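Local atomic coordinates of glycerate dehydrogenase (Bacillus sp. 5mfcol3.1, PDB entry 6P2I), a protein that reduces acyclic imino acids with NADPH as the hydride source, intercepting imines made in situ by a partner oxidase. Residues Lys8-Pro13 with Ser275-Tyr280; Ser14-Lys19 with Lys285-Leu290; Leu66-Thr71 with Ile291-Ser296. One frame throughout, in Å; residues are numbered along the deposited sequence.

Contact 1: Lys8-Pro13 with Ser275-Tyr280. With DAR (D-arginine), chain D; NAP (NADP nicotinamide-adenine-dinucleotide phosphate), chain C.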
loop_
_atom_site.group_PDB
_atom_site.type_symbol
_atom_site.label_atom_id
_atom_site.label_comp_id
_atom_site.label_asym_id
_atom_site.label_seq_id
_atom_site.Cartn_x
_atom_site.Cartn_y
_atom_site.Cartn_z
ATOM N N LYS A 8 -28.296 7.502 12.112
ATOM C CA LYS A 8 -27.114 7.830 12.914
ATOM C C LYS A 8 -25.936 8.297 12.068
ATOM O O LYS A 8 -25.369 7.508 11.300
ATOM C CB LYS A 8 -26.698 6.614 13.748
ATOM C CG LYS A 8 -25.563 6.865 14.720
ATOM C CD LYS A 8 -25.433 5.708 15.703
ATOM C CE LYS A 8 -24.768 4.498 15.060
ATOM N NZ LYS A 8 -23.292 4.449 15.292
ATOM N N PRO A 9 -25.524 9.557 12.181
ATOM C CA PRO A 9 -24.401 10.021 11.360
ATOM C C PRO A 9 -23.092 9.423 11.844
ATOM O O PRO A 9 -22.833 9.337 13.048
ATOM C CB PRO A 9 -24.407 11.545 11.542
ATOM C CG PRO A 9 -25.733 11.869 12.217
ATOM C CD PRO A 9 -26.126 10.641 12.979
ATOM N N THR A 10 -22.263 9.012 10.888
ATOM C CA THR A 10 -20.889 8.678 11.239
ATOM C C THR A 10 -20.161 9.909 11.745
ATOM O O THR A 10 -19.438 9.851 12.752
ATOM C CB THR A 10 -20.163 8.105 10.034
ATOM O OG1 THR A 10 -20.689 6.807 9.747
ATOM C CG2 THR A 10 -18.656 8.014 10.334
ATOM N N TYR A 11 -20.379 11.043 11.084
ATOM C CA TYR A 11 -19.649 12.271 11.373
ATOM C C TYR A 11 -20.591 13.447 11.180
ATOM O O TYR A 11 -21.185 13.597 10.109
ATOM C CB TYR A 11 -18.419 12.381 10.460
ATOM C CG TYR A 11 -17.531 13.570 10.736
ATOM C CD1 TYR A 11 -16.915 13.729 11.971
ATOM C CD2 TYR A 11 -17.299 14.528 9.754
ATOM C CE1 TYR A 11 -16.098 14.821 12.232
ATOM C CE2 TYR A 11 -16.480 15.620 10.000
ATOM C CZ TYR A 11 -15.883 15.760 11.235
ATOM O OH TYR A 11 -15.064 16.836 11.485
ATOM N N LEU A 12 -20.753 14.256 12.225
ATOM C CA LEU A 12 -21.615 15.433 12.179
ATOM C C LEU A 12 -21.174 16.352 13.306
ATOM O O LEU A 12 -21.810 16.421 14.367
ATOM C CB LEU A 12 -23.098 15.065 12.290
ATOM C CG LEU A 12 -24.050 16.209 11.893
ATOM C CD1 LEU A 12 -24.061 16.435 10.368
ATOM C CD2 LEU A 12 -25.468 15.956 12.415
ATOM N N PRO A 13 -20.081 17.075 13.101
ATOM C CA PRO A 13 -19.506 17.878 14.179
ATOM C C PRO A 13 -20.371 19.087 14.481
ATOM O O PRO A 13 -21.270 19.451 13.718
ATOM C CB PRO A 13 -18.141 18.287 13.617
ATOM C CG PRO A 13 -18.335 18.268 12.132
ATOM C CD PRO A 13 -19.313 17.159 11.846
ATOM N N SER A 275 -13.946 0.622 5.261
ATOM C CA SER A 275 -13.219 1.766 5.803
ATOM C C SER A 275 -12.450 2.558 4.743
ATOM O O SER A 275 -11.732 3.500 5.096
ATOM C CB SER A 275 -12.260 1.293 6.903
ATOM O OG SER A 275 -11.427 0.245 6.405
ATOM N N ALA A 276 -12.601 2.211 3.458
ATOM C CA ALA A 276 -11.818 2.843 2.395
ATOM C C ALA A 276 -11.955 4.359 2.395
ATOM O O ALA A 276 -10.991 5.082 2.103
ATOM C CB ALA A 276 -12.241 2.286 1.037
ATOM N N TRP A 277 -13.153 4.858 2.694
ATOM C CA TRP A 277 -13.439 6.276 2.546
ATOM C C TRP A 277 -12.985 7.129 3.710
ATOM O O TRP A 277 -13.003 8.360 3.586
ATOM C CB TRP A 277 -14.942 6.499 2.395
ATOM C CG TRP A 277 -15.727 6.283 3.692
ATOM C CD1 TRP A 277 -16.084 5.083 4.255
ATOM C CD2 TRP A 277 -16.247 7.296 4.556
ATOM N NE1 TRP A 277 -16.792 5.292 5.415
ATOM C CE2 TRP A 277 -16.907 6.642 5.622
ATOM C CE3 TRP A 277 -16.225 8.695 4.531
ATOM C CZ2 TRP A 277 -17.560 7.343 6.647
ATOM C CZ3 TRP A 277 -16.867 9.391 5.553
ATOM C CH2 TRP A 277 -17.528 8.712 6.597
ATOM N N TYR A 278 -12.666 6.539 4.864
ATOM C CA TYR A 278 -12.767 7.314 6.103
ATOM C C TYR A 278 -11.437 7.980 6.447
ATOM O O TYR A 278 -10.742 7.601 7.387
ATOM C CB TYR A 278 -13.263 6.441 7.251
ATOM C CG TYR A 278 -13.809 7.257 8.405
ATOM C CD1 TYR A 278 -14.652 8.339 8.173
ATOM C CD2 TYR A 278 -13.468 6.961 9.721
ATOM C CE1 TYR A 278 -15.153 9.102 9.209
ATOM C CE2 TYR A 278 -13.972 7.724 10.777
ATOM C CZ TYR A 278 -14.814 8.791 10.509
ATOM O OH TYR A 278 -15.315 9.547 11.536
ATOM N N SER A 279 -11.123 9.034 5.692
ATOM C CA SER A 279 -10.009 9.916 6.007
ATOM C C SER A 279 -10.506 11.207 6.653
ATOM O O SER A 279 -11.667 11.601 6.501
ATOM C CB SER A 279 -9.191 10.256 4.756
ATOM O OG SER A 279 -9.945 11.081 3.870
ATOM N N TYR A 280 -9.600 11.870 7.381
ATOM C CA TYR A 280 -9.916 13.198 7.902
ATOM C C TYR A 280 -10.358 14.130 6.787
ATOM O O TYR A 280 -11.302 14.915 6.954
ATOM C CB TYR A 280 -8.706 13.806 8.605
ATOM C CG TYR A 280 -8.326 13.153 9.909
ATOM C CD1 TYR A 280 -8.984 13.478 11.090
ATOM C CD2 TYR A 280 -7.312 12.212 9.957
ATOM C CE1 TYR A 280 -8.618 12.884 12.294
ATOM C CE2 TYR A 280 -6.940 11.614 11.147
ATOM C CZ TYR A 280 -7.608 11.946 12.311
ATOM O OH TYR A 280 -7.236 11.346 13.494
HETATM N N DAR D . -20.715 3.524 0.460
HETATM C CA DAR D . -19.745 4.615 0.369
HETATM C CB DAR D . -19.194 4.999 1.751
HETATM C CG DAR D . -20.264 5.529 2.711
HETATM C CD DAR D . -19.647 6.278 3.889
HETATM N NE DAR D . -20.594 6.927 4.796
HETATM C CZ DAR D . -20.564 8.249 4.989
HETATM N NH1 DAR D . -20.028 9.053 4.065
HETATM N NH2 DAR D . -21.069 8.789 6.099
HETATM C C DAR D . -20.339 5.798 -0.375
HETATM O O DAR D . -19.999 6.974 -0.141
HETATM O OXT DAR D . -21.175 5.553 -1.243
HETATM P PA NAP C . -19.022 7.901 -10.803
HETATM O O1A NAP C . -20.515 7.956 -11.045
HETATM O O2A NAP C . -18.210 9.160 -10.891
HETATM O O5B NAP C . -18.402 6.856 -11.841
HETATM C C5B NAP C . -19.061 5.629 -12.138
HETATM C C4B NAP C . -18.323 4.993 -13.310
HETATM O O4B NAP C . -18.919 3.716 -13.551
HETATM C C3B NAP C . -18.479 5.799 -14.603
HETATM O O3B NAP C . -17.317 5.589 -15.431
HETATM C C2B NAP C . -19.660 5.148 -15.281
HETATM O O2B NAP C . -19.653 5.314 -16.691
HETATM C C1B NAP C . -19.381 3.704 -14.907
HETATM N N9A NAP C . -20.578 2.867 -15.081
HETATM C C8A NAP C . -21.813 3.102 -14.594
HETATM N N7A NAP C . -22.665 2.121 -14.982
HETATM C C5A NAP C . -21.959 1.264 -15.744
HETATM C C6A NAP C . -22.240 0.011 -16.472
HETATM N N6A NAP C . -23.484 -0.525 -16.465
HETATM N N1A NAP C . -21.216 -0.569 -17.131
HETATM C C2A NAP C . -19.970 -0.048 -17.145
HETATM N N3A NAP C . -19.630 1.089 -16.508
HETATM C C4A NAP C . -20.584 1.765 -15.807
HETATM O O3 NAP C . -18.854 7.133 -9.392
HETATM P PN NAP C . -17.635 7.252 -8.350
HETATM O O1N NAP C . -17.714 8.560 -7.604
HETATM O O2N NAP C . -16.337 6.905 -9.043
HETATM O O5D NAP C . -18.042 6.091 -7.317
HETATM C C5D NAP C . -18.152 4.735 -7.765
HETATM C C4D NAP C . -18.650 3.840 -6.638
HETATM O O4D NAP C . -17.674 3.804 -5.602
HETATM C C3D NAP C . -19.896 4.350 -5.928
HETATM O O3D NAP C . -21.105 4.026 -6.630
HETATM C C2D NAP C . -19.792 3.667 -4.572
HETATM O O2D NAP C . -20.567 2.461 -4.584
HETATM C C1D NAP C . -18.302 3.358 -4.407
HETATM N N1N NAP C . -17.755 4.061 -3.241
HETATM C C2N NAP C . -17.144 3.355 -2.272
HETATM C C3N NAP C . -16.629 3.983 -1.141
HETATM C C7N NAP C . -15.973 3.171 -0.052
HETATM O O7N NAP C . -15.812 3.672 1.051
HETATM N N7N NAP C . -15.628 1.895 -0.279
HETATM C C4N NAP C . -16.754 5.370 -1.024
HETATM C C5N NAP C . -17.401 6.083 -2.037
HETATM C C6N NAP C . -17.886 5.395 -3.143
HETATM P P2B NAP C . -20.284 6.600 -17.436
HETATM O O1X NAP C . -21.711 6.709 -16.927
HETATM O O2X NAP C . -19.437 7.766 -17.003
HETATM O O3X NAP C . -20.124 6.265 -18.895
#

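Contact 2: Ser14-Lys19 with Lys285-Leu290. With DAR (D-arginine), chain D.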
loop_
_atom_site.group_PDB
_atom_site.type_symbol
_atom_site.label_atom_id
_atom_site.label_comp_id
_atom_site.label_asym_id
_atom_site.label_seq_id
_atom_site.Cartn_x
_atom_site.Cartn_y
_atom_site.Cartn_z
ATOM N N SER A 14 -20.071 19.712 15.626
ATOM C CA SER A 14 -20.873 20.829 16.112
ATOM C C SER A 14 -20.965 21.950 15.088
ATOM O O SER A 14 -22.024 22.577 14.944
ATOM C CB SER A 14 -20.291 21.366 17.419
ATOM O OG SER A 14 -20.400 20.410 18.457
ATOM N N TRP A 15 -19.864 22.242 14.385
ATOM C CA TRP A 15 -19.905 23.369 13.459
ATOM C C TRP A 15 -20.909 23.128 12.338
ATOM O O TRP A 15 -21.565 24.073 11.883
ATOM C CB TRP A 15 -18.509 23.674 12.908
ATOM C CG TRP A 15 -17.977 22.793 11.816
ATOM C CD1 TRP A 15 -17.087 21.760 11.959
ATOM C CD2 TRP A 15 -18.235 22.906 10.409
ATOM N NE1 TRP A 15 -16.792 21.208 10.729
ATOM C CE2 TRP A 15 -17.479 21.896 9.761
ATOM C CE3 TRP A 15 -19.034 23.752 9.633
ATOM C CZ2 TRP A 15 -17.511 21.705 8.381
ATOM C CZ3 TRP A 15 -19.059 23.563 8.257
ATOM C CH2 TRP A 15 -18.304 22.549 7.646
ATOM N N VAL A 16 -21.092 21.872 11.937
ATOM C CA VAL A 16 -22.064 21.554 10.897
ATOM C C VAL A 16 -23.478 21.627 11.444
ATOM O O VAL A 16 -24.379 22.151 10.784
ATOM C CB VAL A 16 -21.773 20.172 10.297
ATOM C CG1 VAL A 16 -22.861 19.784 9.306
ATOM C CG2 VAL A 16 -20.412 20.170 9.624
ATOM N N ILE A 17 -23.699 21.086 12.644
ATOM C CA ILE A 17 -25.015 21.206 13.268
ATOM C C ILE A 17 -25.403 22.670 13.399
ATOM O O ILE A 17 -26.538 23.058 13.093
ATOM C CB ILE A 17 -25.027 20.483 14.628
ATOM C CG1 ILE A 17 -24.822 18.982 14.414
ATOM C CG2 ILE A 17 -26.337 20.766 15.389
ATOM C CD1 ILE A 17 -24.561 18.209 15.689
ATOM N N ASN A 18 -24.467 23.515 13.838
ATOM C CA ASN A 18 -24.779 24.936 13.977
ATOM C C ASN A 18 -25.059 25.569 12.619
ATOM O O ASN A 18 -25.989 26.371 12.476
ATOM C CB ASN A 18 -23.624 25.664 14.670
ATOM C CG ASN A 18 -23.433 25.219 16.111
ATOM O OD1 ASN A 18 -24.371 24.748 16.753
ATOM N ND2 ASN A 18 -22.216 25.381 16.629
ATOM N N LYS A 19 -24.269 25.205 11.606
ATOM C CA LYS A 19 -24.478 25.774 10.278
ATOM C C LYS A 19 -25.842 25.384 9.711
ATOM O O LYS A 19 -26.560 26.227 9.157
ATOM C CB LYS A 19 -23.351 25.328 9.344
ATOM C CG LYS A 19 -23.551 25.737 7.896
ATOM C CD LYS A 19 -23.565 27.242 7.753
ATOM C CE LYS A 19 -22.176 27.771 7.490
ATOM N NZ LYS A 19 -21.688 27.391 6.136
ATOM N N LYS A 285 -14.757 16.978 3.754
ATOM C CA LYS A 285 -15.352 17.271 2.455
ATOM C C LYS A 285 -16.797 16.805 2.398
ATOM O O LYS A 285 -17.635 17.447 1.758
ATOM C CB LYS A 285 -14.548 16.605 1.339
ATOM C CG LYS A 285 -13.300 17.363 0.954
ATOM C CD LYS A 285 -12.439 16.505 0.012
ATOM C CE LYS A 285 -11.464 17.329 -0.794
ATOM N NZ LYS A 285 -10.751 16.451 -1.769
ATOM N N ASN A 286 -17.098 15.675 3.051
ATOM C CA ASN A 286 -18.464 15.164 3.091
ATOM C C ASN A 286 -19.398 16.212 3.678
ATOM O O ASN A 286 -20.513 16.418 3.177
ATOM C CB ASN A 286 -18.475 13.870 3.916
ATOM C CG ASN A 286 -19.691 12.965 3.660
ATOM O OD1 ASN A 286 -19.780 11.882 4.252
ATOM N ND2 ASN A 286 -20.623 13.397 2.807
ATOM N N MET A 287 -18.940 16.902 4.726
ATOM C CA MET A 287 -19.736 17.964 5.339
ATOM C C MET A 287 -19.882 19.150 4.400
ATOM O O MET A 287 -20.965 19.745 4.311
ATOM C CB MET A 287 -19.096 18.401 6.656
ATOM C CG MET A 287 -18.965 17.295 7.698
ATOM S SD MET A 287 -20.557 16.605 8.210
ATOM C CE MET A 287 -20.684 15.131 7.199
ATOM N N TYR A 288 -18.802 19.521 3.703
ATOM C CA TYR A 288 -18.896 20.632 2.760
ATOM C C TYR A 288 -19.902 20.330 1.659
ATOM O O TYR A 288 -20.646 21.222 1.229
ATOM C CB TYR A 288 -17.538 20.941 2.126
ATOM C CG TYR A 288 -16.380 21.261 3.054
ATOM C CD1 TYR A 288 -16.577 21.801 4.308
ATOM C CD2 TYR A 288 -15.066 21.043 2.636
ATOM C CE1 TYR A 288 -15.499 22.105 5.145
ATOM C CE2 TYR A 288 -13.989 21.334 3.454
ATOM C CZ TYR A 288 -14.204 21.865 4.709
ATOM O OH TYR A 288 -13.118 22.153 5.516
ATOM N N GLU A 289 -19.927 19.080 1.177
ATOM C CA GLU A 289 -20.867 18.701 0.121
ATOM C C GLU A 289 -22.300 18.697 0.632
ATOM O O GLU A 289 -23.208 19.175 -0.055
ATOM C CB GLU A 289 -20.510 17.329 -0.452
ATOM C CG GLU A 289 -19.285 17.390 -1.378
ATOM C CD GLU A 289 -18.931 16.061 -2.036
ATOM O OE1 GLU A 289 -19.237 14.996 -1.469
ATOM O OE2 GLU A 289 -18.313 16.095 -3.122
ATOM N N LEU A 290 -22.515 18.157 1.828
ATOM C CA LEU A 290 -23.843 18.186 2.432
ATOM C C LEU A 290 -24.365 19.615 2.530
ATOM O O LEU A 290 -25.523 19.897 2.190
ATOM C CB LEU A 290 -23.780 17.544 3.817
ATOM C CG LEU A 290 -25.012 17.749 4.689
ATOM C CD1 LEU A 290 -26.230 17.104 4.056
ATOM C CD2 LEU A 290 -24.761 17.198 6.067
HETATM N N DAR D . -20.715 3.524 0.460
HETATM C CA DAR D . -19.745 4.615 0.369
HETATM C CB DAR D . -19.194 4.999 1.751
HETATM C CG DAR D . -20.264 5.529 2.711
HETATM C CD DAR D . -19.647 6.278 3.889
HETATM N NE DAR D . -20.594 6.927 4.796
HETATM C CZ DAR D . -20.564 8.249 4.989
HETATM N NH1 DAR D . -20.028 9.053 4.065
HETATM N NH2 DAR D . -21.069 8.789 6.099
HETATM C C DAR D . -20.339 5.798 -0.375
HETATM O O DAR D . -19.999 6.974 -0.141
HETATM O OXT DAR D . -21.175 5.553 -1.243
#

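Contact 3: Leu66-Thr71 with Ile291-Ser296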
loop_
_atom_site.group_PDB
_atom_site.type_symbol
_atom_site.label_atom_id
_atom_site.label_comp_id
_atom_site.label_asym_id
_atom_site.label_seq_id
_atom_site.Cartn_x
_atom_site.Cartn_y
_atom_site.Cartn_z
ATOM N N LEU A 66 -42.211 15.614 2.222
ATOM C CA LEU A 66 -40.810 15.593 1.796
ATOM C C LEU A 66 -40.640 16.087 0.363
ATOM O O LEU A 66 -41.341 15.643 -0.545
ATOM C CB LEU A 66 -40.264 14.166 1.919
ATOM C CG LEU A 66 -38.799 13.967 1.517
ATOM C CD1 LEU A 66 -37.898 14.739 2.466
ATOM C CD2 LEU A 66 -38.463 12.487 1.506
ATOM N N LYS A 67 -39.672 16.988 0.153
ATOM C CA LYS A 67 -39.390 17.485 -1.186
ATOM C C LYS A 67 -37.980 17.197 -1.672
ATOM O O LYS A 67 -37.763 17.188 -2.889
ATOM C CB LYS A 67 -39.627 19.002 -1.265
ATOM C CG LYS A 67 -41.099 19.417 -1.165
ATOM C CD LYS A 67 -41.946 18.687 -2.192
ATOM C CE LYS A 67 -41.584 19.124 -3.607
ATOM N NZ LYS A 67 -42.253 18.294 -4.648
ATOM N N TYR A 68 -37.027 16.946 -0.775
ATOM C CA TYR A 68 -35.617 16.856 -1.148
ATOM C C TYR A 68 -34.918 15.875 -0.223
ATOM O O TYR A 68 -34.983 16.019 1.006
ATOM C CB TYR A 68 -34.957 18.231 -1.076
ATOM C CG TYR A 68 -33.517 18.297 -1.578
ATOM C CD1 TYR A 68 -33.078 17.533 -2.662
ATOM C CD2 TYR A 68 -32.610 19.150 -0.973
ATOM C CE1 TYR A 68 -31.739 17.625 -3.111
ATOM C CE2 TYR A 68 -31.310 19.252 -1.410
ATOM C CZ TYR A 68 -30.876 18.499 -2.470
ATOM O OH TYR A 68 -29.559 18.642 -2.864
ATOM N N LEU A 69 -34.274 14.872 -0.817
ATOM C CA LEU A 69 -33.523 13.857 -0.091
ATOM C C LEU A 69 -32.066 13.943 -0.498
ATOM O O LEU A 69 -31.757 13.963 -1.695
ATOM C CB LEU A 69 -34.063 12.458 -0.384
ATOM C CG LEU A 69 -33.320 11.288 0.259
ATOM C CD1 LEU A 69 -33.458 11.337 1.769
ATOM C CD2 LEU A 69 -33.848 9.964 -0.273
ATOM N N ILE A 70 -31.180 13.991 0.496
ATOM C CA ILE A 70 -29.736 13.993 0.291
ATOM C C ILE A 70 -29.182 12.708 0.883
ATOM O O ILE A 70 -29.395 12.433 2.071
ATOM C CB ILE A 70 -29.072 15.209 0.951
ATOM C CG1 ILE A 70 -29.640 16.512 0.378
ATOM C CG2 ILE A 70 -27.534 15.120 0.832
ATOM C CD1 ILE A 70 -29.359 17.719 1.248
ATOM N N THR A 71 -28.466 11.922 0.071
ATOM C CA THR A 71 -27.669 10.840 0.632
ATOM C C THR A 71 -26.341 11.430 1.069
ATOM O O THR A 71 -25.743 12.216 0.328
ATOM C CB THR A 71 -27.444 9.700 -0.372
ATOM O OG1 THR A 71 -26.679 10.160 -1.500
ATOM C CG2 THR A 71 -28.786 9.116 -0.831
ATOM N N ILE A 291 -23.513 20.532 2.988
ATOM C CA ILE A 291 -23.931 21.919 3.164
ATOM C C ILE A 291 -24.146 22.577 1.809
ATOM O O ILE A 291 -25.080 23.368 1.630
ATOM C CB ILE A 291 -22.907 22.682 4.024
ATOM C CG1 ILE A 291 -23.004 22.213 5.474
ATOM C CG2 ILE A 291 -23.106 24.194 3.928
ATOM C CD1 ILE A 291 -21.773 22.515 6.312
ATOM N N GLU A 292 -23.290 22.260 0.836
ATOM C CA GLU A 292 -23.471 22.818 -0.497
ATOM C C GLU A 292 -24.780 22.349 -1.112
ATOM O O GLU A 292 -25.469 23.124 -1.784
ATOM C CB GLU A 292 -22.305 22.441 -1.402
ATOM C CG GLU A 292 -22.494 22.940 -2.812
ATOM C CD GLU A 292 -21.277 22.691 -3.677
ATOM O OE1 GLU A 292 -20.388 21.927 -3.236
ATOM O OE2 GLU A 292 -21.212 23.261 -4.788
ATOM N N ASN A 293 -25.145 21.090 -0.881
ATOM C CA ASN A 293 -26.437 20.602 -1.355
ATOM C C ASN A 293 -27.582 21.418 -0.773
ATOM O O ASN A 293 -28.512 21.811 -1.492
ATOM C CB ASN A 293 -26.601 19.125 -1.004
ATOM C CG ASN A 293 -25.840 18.224 -1.955
ATOM O OD1 ASN A 293 -25.594 18.596 -3.103
ATOM N ND2 ASN A 293 -25.468 17.034 -1.486
ATOM N N ILE A 294 -27.545 21.664 0.540
ATOM C CA ILE A 294 -28.635 22.391 1.195
ATOM C C ILE A 294 -28.698 23.825 0.689
ATOM O O ILE A 294 -29.763 24.319 0.294
ATOM C CB ILE A 294 -28.463 22.342 2.724
ATOM C CG1 ILE A 294 -28.615 20.893 3.212
ATOM C CG2 ILE A 294 -29.448 23.287 3.396
ATOM C CD1 ILE A 294 -28.186 20.663 4.660
ATOM N N GLU A 295 -27.558 24.520 0.704
ATOM C CA GLU A 295 -27.534 25.913 0.270
ATOM C C GLU A 295 -28.018 26.048 -1.169
ATOM O O GLU A 295 -28.844 26.915 -1.481
ATOM C CB GLU A 295 -26.117 26.481 0.414
ATOM N N SER A 296 -27.517 25.186 -2.060
ATOM C CA SER A 296 -27.851 25.306 -3.476
ATOM C C SER A 296 -29.324 25.016 -3.719
ATOM O O SER A 296 -29.953 25.637 -4.582
ATOM C CB SER A 296 -26.981 24.358 -4.303
ATOM O OG SER A 296 -25.609 24.707 -4.199
HETATM O O HOH W 1 -28.621 21.000 -4.125
#

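Contact 1: Lys8-Pro13 with Ser275-Tyr280
Thr10 meets Trp277 and Tyr278 beside the guanidinium end of the bound D-arginine, in a D-2-hydroxyacid dehydrogenase fold. Two loops make the contact. One follows strand 2-5. The other leads from the Rossmann-type cofactor domain into helix 280-298 and holds a type I beta turn from Ser275 to Tyr278.

The direct contacts are van der Waals. With chi1 of Thr10 at -70°, OG1 stays beside the backbone N and the methyl points to the aromatic pair. There CG2 of Thr10 sits 3.8 Å from CE1 of Tyr278, oblique to that ring. The same methyl meets the edge of the indole, with CG2 of Thr10 3.9 Å from CZ2 of Trp277.

Packing against the ligand comes second. One face of the Trp277 indole takes D-arginine, whose CD is 3.3 Å from CE2 of Trp277. The guanidinium lies over the six-membered ring, its CZ 3.5 Å from CH2 of Trp277. The opposite face is covered by CD1 of Tyr278, so the indole is held between D-arginine and tyrosine.

The polar ends have partners beyond the two loops. Thr10 OG1 bonds to Glu51, which also binds D-arginine, and Tyr278 OH bonds to Arg283. Tyr132 of the second subunit packs edge-to-face with Trp277. On the cofactor side, CB of Trp277 lies 3.2 Å from the nicotinamide amide oxygen O7N.

Contact 2: Ser14-Lys19 with Lys285-Leu290
Val16 and Trp15 of helix 14-23 pack on Met287 and Tyr288 of helix 280-298. All the direct contacts are apolar. CG2 of Val16 touches the root of the methionine, 3.7 Å from CB of Met287. The two side chains cross at about a right angle. SD of Met287 stays close as well, 3.8 Å from CG2 of Val16. The methionine starts toward the other helix, but its chain bends at chi2 and chi3 and its end leads away.

Trp15 extends the contact outward. CH2 of Trp15 comes in the plane of the Tyr288 ring, at its edge, 3.8 Å from CE1 of Tyr288. Chi1 of Trp15 is 78°, with CG between the backbone N and the carbonyl carbon. This folds the indole over its neighbour, and CG2 of Val16 lies over the centre of one indole face.

In the next shell, NE1 of Trp15 bonds to Glu284, one turn before Tyr288. Asn286 faces the bound D-arginine. Its OD1 accepts from NH1 of D-arginine at 2.8 Å, and the bond is nearly straight at 171°. ND2 of Asn286 bonds to the backbone O of Ile72, which fixes how the amide is turned.

The two helix segments run almost parallel, 3° apart, with axes 11.1 Å from each other. Helix 280-298 meets helix 14-23 on one side and turns Asn286 to D-arginine on another. Ile291 touches Trp15 and Lys19, and Leu290 packs on Ile70. Both helices lie by the five-stranded parallel sheet holding strand 68-71, and the last helix thus returns to the half of the fold that begins with strand 2-5.

Contact 3: Leu66-Thr71 with Ile291-Ser296
Tyr68 reaches from strand 68-71 to the backbone of helix 280-298, where its hydroxyl end overlaps Asn293. OH of Tyr68 lies 3.5 Å from CB of Asn293. The ring and the asparagine amide are turned 82° apart. The backbone O of Asn293 sits at the edge of the ring, near its plane. CG of Tyr68 is anti to the backbone N (chi1 -174°), which carries the ring out from the strand.

A water joins the two elements. It lies 2.8 Å from OH of Tyr68, and it donates a hydrogen bond to O of Asn293, also at 2.8 Å. The same hydroxyl bonds to Ser92 on the neighbouring strand 90-92.

Ile70 makes the second half of the contact. Its CD1 is 3.8 Å from CG1 of Ile294, where the two isoleucines cross at about a right angle. Its CG2 lies 3.6 Å from ND2 of Asn293. Within its own strand, CG1 of Ile70 lies over one face of the Tyr68 ring, offset toward the rim. Tyr297, one turn after Asn293, stacks with Tyr68.

The helix segment lies roughly antiparallel, at 164°, against strand 68-71, an inner strand of the five-stranded parallel sheet. Ile294 also touches Ile20 and Tyr23 of helix 14-23.

The buried amide of Asn293 is paired through both its ends: ND2 gives to the backbone O of Asn93, and OD1 accepts from Asn304. Apolar packing is limited to Ile70 and Ile294. The amide and the hydroxyl have partners on several sides, which should hold these side chains in fixed rotations.

In the fold
All three contacts draw on the C-terminal part of the chain, between Ser275 and Ser296. Contacts 2 and 3 share helix 280-298, and contact 1 uses the loop that leads into it. Contact 3 is fully buried, against the five-stranded parallel sheet. Contacts 1 and 2 are partly buried. Their chemistry follows their place. Contact 1 sets a threonine methyl against two aromatic rings and touches D-arginine, cofactor and the second subunit. Contact 2 joins two helices by apolar packing with an exposed rim, and it too reaches D-arginine. Contact 3 combines a bridging water with isoleucine packing and touches no ligand. Contacts 1 and 2 meet where Pro13 packs on Met287.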